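Local coordinates for serpin B3 (Homo sapiens, PDB 4ZK3), which probably inhibits proteases as a member of the serpin family, and is linked to psoriasis as Pso p27, a compact form that builds large aggregates, at residues Q18-K23 with G253-E258; A7-M12 with K265-T270. One frame throughout, in Å; residues are numbered along the deposited sequence.

In the fold
Both contacts tie the N-terminal helix 4-19 of the serpin fold to the short helices 254-260 and 263-269, which follow each other in the chain. Contact 1 joins the end of the first helix and the turn after it to 253-258; contact 2 joins its earlier turns to 265-270, so contact 1 is nested within the loop that contact 2 closes. Their centres lie about 16 Å apart and their nearest atoms about 4 Å, without touching. Strand 380-387 serves both, through Arg386 at contact 1 and Ile381 at contact 2. Neither includes strand 340-351, whose place between 174-185 and 325-336 is consistent with an inserted reactive-centre loop.

Contact 1. Residues Q18-K23 with G253-E258; sequences QFRKSK and GLQKLE
Arg20 lays the flat of its guanidinium group over the side chain of Glu258, linking the turn that follows the N-terminal helix 4-19 of the serpin fold to helix 254-260. The CB of Glu258 sits 3.8 Å from the guanidinium plane, over its centre, and OE1 of the same residue lies on the same face, 3.4 Å from Arg20 NH2. The pairing is an electrostatic salt bridge: OE1 sits above the guanidinium rather than beside its edge, where a hydrogen bond would need it, and the carboxylate is turned 41° from that plane. The bend of the Arg20 chain at chi3 (71°), after an extended chi2, turns the flat group so that it meets the glutamate face-on. Glu258 in turn has CG beside its backbone N (chi1 -66°) and runs extended beyond it. Gln255, nearly one helical turn earlier, comes in at the guanidinium edge, its CG 3.6 Å from Arg20 NH2. The stronger claim on the buried Glu258 is that of Arg386 in strand 380-387, which forms a salt bridge with OE2; two arginines near one carboxylate would probably stabilise its charged form. Next to Arg20 in sequence, Phe19 stacks on Tyr293 and meets Tyr29 edge-to-face; across the contact, Leu254 and Leu257 pack helix 254-260 against strands 241-248 and 369-375.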
# COMPACT_ATOMS: atom_id res chain seq x y z
N GLN A 18 8.65 4.97 -9.85
CA GLN A 18 9.95 4.59 -9.30
C GLN A 18 10.14 3.09 -9.20
O GLN A 18 11.20 2.57 -9.60
CB GLN A 18 10.18 5.26 -7.92
CG GLN A 18 10.13 6.79 -8.02
CD GLN A 18 11.21 7.30 -8.99
OE1 GLN A 18 12.39 6.89 -8.92
NE2 GLN A 18 10.79 8.11 -9.94
N PHE A 19 9.10 2.40 -8.74
CA PHE A 19 9.14 0.97 -8.54
C PHE A 19 9.36 0.23 -9.87
O PHE A 19 10.00 -0.82 -9.88
CB PHE A 19 7.87 0.44 -7.87
CG PHE A 19 7.69 0.89 -6.47
CD1 PHE A 19 8.73 1.34 -5.71
CD2 PHE A 19 6.43 0.83 -5.89
CE1 PHE A 19 8.53 1.78 -4.43
CE2 PHE A 19 6.23 1.23 -4.59
CZ PHE A 19 7.29 1.71 -3.86
N ARG A 20 8.86 0.79 -10.94
CA ARG A 20 9.08 0.22 -12.26
C ARG A 20 10.55 -0.01 -12.63
O ARG A 20 10.84 -0.85 -13.50
CB ARG A 20 8.53 1.13 -13.32
CG ARG A 20 7.02 1.17 -13.29
CD ARG A 20 6.49 2.00 -14.41
NE ARG A 20 6.71 1.28 -15.65
CZ ARG A 20 6.54 1.79 -16.86
NH1 ARG A 20 6.10 3.02 -16.98
NH2 ARG A 20 6.77 1.06 -17.94
N LYS A 21 11.45 0.72 -11.98
CA LYS A 21 12.88 0.65 -12.28
C LYS A 21 13.64 -0.50 -11.72
O LYS A 21 14.73 -0.73 -12.17
CB LYS A 21 13.56 1.91 -11.83
CG LYS A 21 12.95 3.08 -12.58
CD LYS A 21 13.46 4.39 -12.08
CE LYS A 21 12.93 5.46 -13.01
NZ LYS A 21 13.02 6.75 -12.30
N SER A 22 13.10 -1.20 -10.73
CA SER A 22 13.82 -2.38 -10.19
C SER A 22 13.53 -3.56 -11.09
O SER A 22 12.57 -3.53 -11.89
CB SER A 22 13.34 -2.74 -8.79
OG SER A 22 12.18 -3.56 -8.91
N LYS A 23 14.33 -4.62 -10.91
CA LYS A 23 14.30 -5.85 -11.74
C LYS A 23 13.10 -6.78 -11.45
O LYS A 23 12.62 -7.49 -12.35
CB LYS A 23 15.62 -6.64 -11.60
CG LYS A 23 15.80 -7.34 -10.25
CD LYS A 23 17.20 -7.17 -9.70
CE LYS A 23 17.44 -5.74 -9.22
NZ LYS A 23 18.89 -5.46 -9.05
N GLY A 253 0.77 -5.48 -24.24
CA GLY A 253 0.31 -4.08 -24.16
C GLY A 253 0.49 -3.37 -22.80
O GLY A 253 0.12 -2.21 -22.68
N LEU A 254 1.06 -4.04 -21.78
CA LEU A 254 1.10 -3.46 -20.41
C LEU A 254 1.91 -2.16 -20.35
O LEU A 254 1.46 -1.19 -19.74
CB LEU A 254 1.61 -4.48 -19.36
CG LEU A 254 1.55 -3.95 -17.90
CD1 LEU A 254 0.11 -3.67 -17.54
CD2 LEU A 254 2.10 -4.92 -16.87
N GLN A 255 3.05 -2.12 -21.04
CA GLN A 255 3.93 -0.95 -20.99
C GLN A 255 3.21 0.33 -21.38
O GLN A 255 3.42 1.36 -20.74
CB GLN A 255 5.21 -1.14 -21.83
CG GLN A 255 6.49 -0.74 -21.10
CD GLN A 255 7.52 -0.10 -22.03
OE1 GLN A 255 8.60 -0.64 -22.22
NE2 GLN A 255 7.19 1.05 -22.59
N LYS A 256 2.33 0.28 -22.36
CA LYS A 256 1.58 1.48 -22.73
C LYS A 256 0.60 1.88 -21.63
O LYS A 256 0.53 3.06 -21.24
CB LYS A 256 0.77 1.32 -24.02
CG LYS A 256 0.17 2.64 -24.54
CD LYS A 256 -1.04 2.43 -25.44
CE LYS A 256 -1.60 3.74 -25.97
NZ LYS A 256 -2.54 3.58 -27.13
N LEU A 257 -0.16 0.89 -21.14
CA LEU A 257 -1.14 1.14 -20.08
C LEU A 257 -0.45 1.80 -18.91
O LEU A 257 -0.98 2.76 -18.34
CB LEU A 257 -1.80 -0.16 -19.67
CG LEU A 257 -2.94 -0.13 -18.65
CD1 LEU A 257 -4.09 0.71 -19.17
CD2 LEU A 257 -3.40 -1.57 -18.35
N GLU A 258 0.74 1.33 -18.56
CA GLU A 258 1.47 1.94 -17.45
C GLU A 258 1.83 3.41 -17.71
O GLU A 258 1.87 4.19 -16.77
CB GLU A 258 2.71 1.13 -17.08
CG GLU A 258 2.40 -0.25 -16.50
CD GLU A 258 3.64 -1.11 -16.36
OE1 GLU A 258 4.39 -1.26 -17.37
OE2 GLU A 258 3.89 -1.65 -15.28

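Contact 2. Residues A7-M12 with K265-T270; sequences ANTKFM and KLMEWT
Thr9 and Met267 meet tip to tip where two helices of the serpin fold, the N-terminal helix 4-19 and helix 263-269, face each other. The axes of segments 7-12 and 265-269 come no closer than 11.7 Å, at 117° between their N-to-C directions, so side chains alone bridge the gap. Met267 spans much of it: its chain is extended beyond CG and brings CE to 3.8 Å from Thr9 CB and 3.9 Å from Thr9 CG2. The Thr9 hydroxyl, set beside the backbone N (chi1 -62°), is hydrogen-bonded to Ser5 O within its own helix, consistent with its carbon side being the one that meets Met267. Next to this pair, Met12 and Leu266 cross at about a right angle, with Met12 CE 4.0 Å from Leu266 CD2. The methionine chain leaves its helix extended and bends at chi3 (89°) to carry the methyl there. Ile381 of strand 380-387 touches Thr9, Met12 and Leu266, so the strand joins the two helices in the same buried patch. Where helix 263-269 ends, Leu266 O takes two donors from opposite faces of its carbonyl plane: Thr270 N at 3.0 Å and Thr270 OG1 at 2.7 Å.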
# COMPACT_ATOMS: atom_id res chain seq x y z
N ALA A 7 -5.09 12.98 -3.41
CA ALA A 7 -3.71 13.16 -3.04
C ALA A 7 -3.03 11.77 -2.88
O ALA A 7 -2.02 11.52 -3.51
CB ALA A 7 -3.61 13.97 -1.76
N ASN A 8 -3.65 10.89 -2.08
CA ASN A 8 -3.11 9.55 -1.80
C ASN A 8 -2.89 8.72 -3.07
O ASN A 8 -1.85 8.05 -3.23
CB ASN A 8 -4.03 8.86 -0.77
CG ASN A 8 -4.18 9.67 0.58
OD1 ASN A 8 -3.30 10.47 0.97
ND2 ASN A 8 -5.29 9.44 1.28
N THR A 9 -3.87 8.78 -3.98
CA THR A 9 -3.78 8.12 -5.28
C THR A 9 -2.67 8.69 -6.17
O THR A 9 -1.98 7.95 -6.87
CB THR A 9 -5.14 8.14 -6.00
OG1 THR A 9 -6.10 7.42 -5.22
CG2 THR A 9 -5.05 7.44 -7.36
N LYS A 10 -2.44 9.99 -6.10
CA LYS A 10 -1.32 10.58 -6.87
C LYS A 10 0.04 10.14 -6.38
O LYS A 10 0.93 9.77 -7.16
CB LYS A 10 -1.40 12.11 -6.82
CG LYS A 10 -2.64 12.69 -7.53
CD LYS A 10 -2.73 14.20 -7.33
CE LYS A 10 -3.93 14.80 -8.03
NZ LYS A 10 -3.76 14.72 -9.52
N PHE A 11 0.20 10.16 -5.07
CA PHE A 11 1.40 9.63 -4.42
C PHE A 11 1.61 8.17 -4.79
O PHE A 11 2.74 7.78 -5.13
CB PHE A 11 1.28 9.81 -2.89
CG PHE A 11 2.42 9.27 -2.12
CD1 PHE A 11 3.70 9.64 -2.39
CD2 PHE A 11 2.18 8.39 -1.03
CE1 PHE A 11 4.77 9.17 -1.63
CE2 PHE A 11 3.24 7.89 -0.29
CZ PHE A 11 4.55 8.28 -0.59
N MET A 12 0.53 7.40 -4.79
CA MET A 12 0.56 6.00 -5.26
C MET A 12 1.16 5.86 -6.68
O MET A 12 2.05 5.04 -6.91
CB MET A 12 -0.85 5.34 -5.20
CG MET A 12 -0.96 3.88 -5.71
SD MET A 12 -2.69 3.44 -5.87
CE MET A 12 -2.93 4.00 -7.56
N LYS A 265 -6.92 9.63 -14.83
CA LYS A 265 -7.45 8.59 -15.71
C LYS A 265 -8.01 7.38 -14.95
O LYS A 265 -9.09 6.87 -15.29
CB LYS A 265 -6.35 8.07 -16.66
CG LYS A 265 -5.75 9.10 -17.63
CD LYS A 265 -6.56 9.17 -18.91
CE LYS A 265 -6.70 10.60 -19.42
NZ LYS A 265 -7.69 10.72 -20.54
N LEU A 266 -7.28 6.92 -13.92
CA LEU A 266 -7.80 5.85 -13.06
C LEU A 266 -9.17 6.17 -12.50
O LEU A 266 -10.09 5.33 -12.49
CB LEU A 266 -6.87 5.61 -11.89
CG LEU A 266 -7.12 4.33 -11.04
CD1 LEU A 266 -7.05 3.12 -11.94
CD2 LEU A 266 -6.10 4.12 -9.93
N MET A 267 -9.30 7.39 -12.02
CA MET A 267 -10.55 7.81 -11.40
C MET A 267 -11.68 7.81 -12.38
O MET A 267 -12.78 7.42 -12.06
CB MET A 267 -10.39 9.16 -10.70
CG MET A 267 -9.44 9.05 -9.51
SD MET A 267 -9.21 10.57 -8.57
CE MET A 267 -7.54 10.37 -7.89
N GLU A 268 -11.38 8.16 -13.62
CA GLU A 268 -12.42 8.18 -14.63
C GLU A 268 -12.85 6.75 -14.99
O GLU A 268 -14.02 6.38 -14.86
CB GLU A 268 -11.89 8.89 -15.86
CG GLU A 268 -12.97 9.48 -16.74
CD GLU A 268 -12.45 9.81 -18.12
OE1 GLU A 268 -11.35 10.40 -18.20
OE2 GLU A 268 -13.14 9.45 -19.11
N TRP A 269 -11.87 5.96 -15.39
CA TRP A 269 -12.07 4.64 -15.97
C TRP A 269 -12.66 3.61 -15.00
O TRP A 269 -13.31 2.64 -15.44
CB TRP A 269 -10.74 4.09 -16.49
CG TRP A 269 -10.15 4.91 -17.63
CD1 TRP A 269 -10.82 5.79 -18.43
CD2 TRP A 269 -8.81 4.89 -18.10
NE1 TRP A 269 -9.97 6.34 -19.35
CE2 TRP A 269 -8.73 5.79 -19.18
CE3 TRP A 269 -7.66 4.19 -17.72
CZ2 TRP A 269 -7.55 6.00 -19.90
CZ3 TRP A 269 -6.48 4.42 -18.41
CH2 TRP A 269 -6.43 5.31 -19.50
N THR A 270 -12.38 3.78 -13.70
CA THR A 270 -12.68 2.74 -12.73
C THR A 270 -13.80 3.16 -11.82
O THR A 270 -14.04 2.52 -10.81
CB THR A 270 -11.47 2.34 -11.87
OG1 THR A 270 -11.18 3.40 -10.95
CG2 THR A 270 -10.25 2.00 -12.74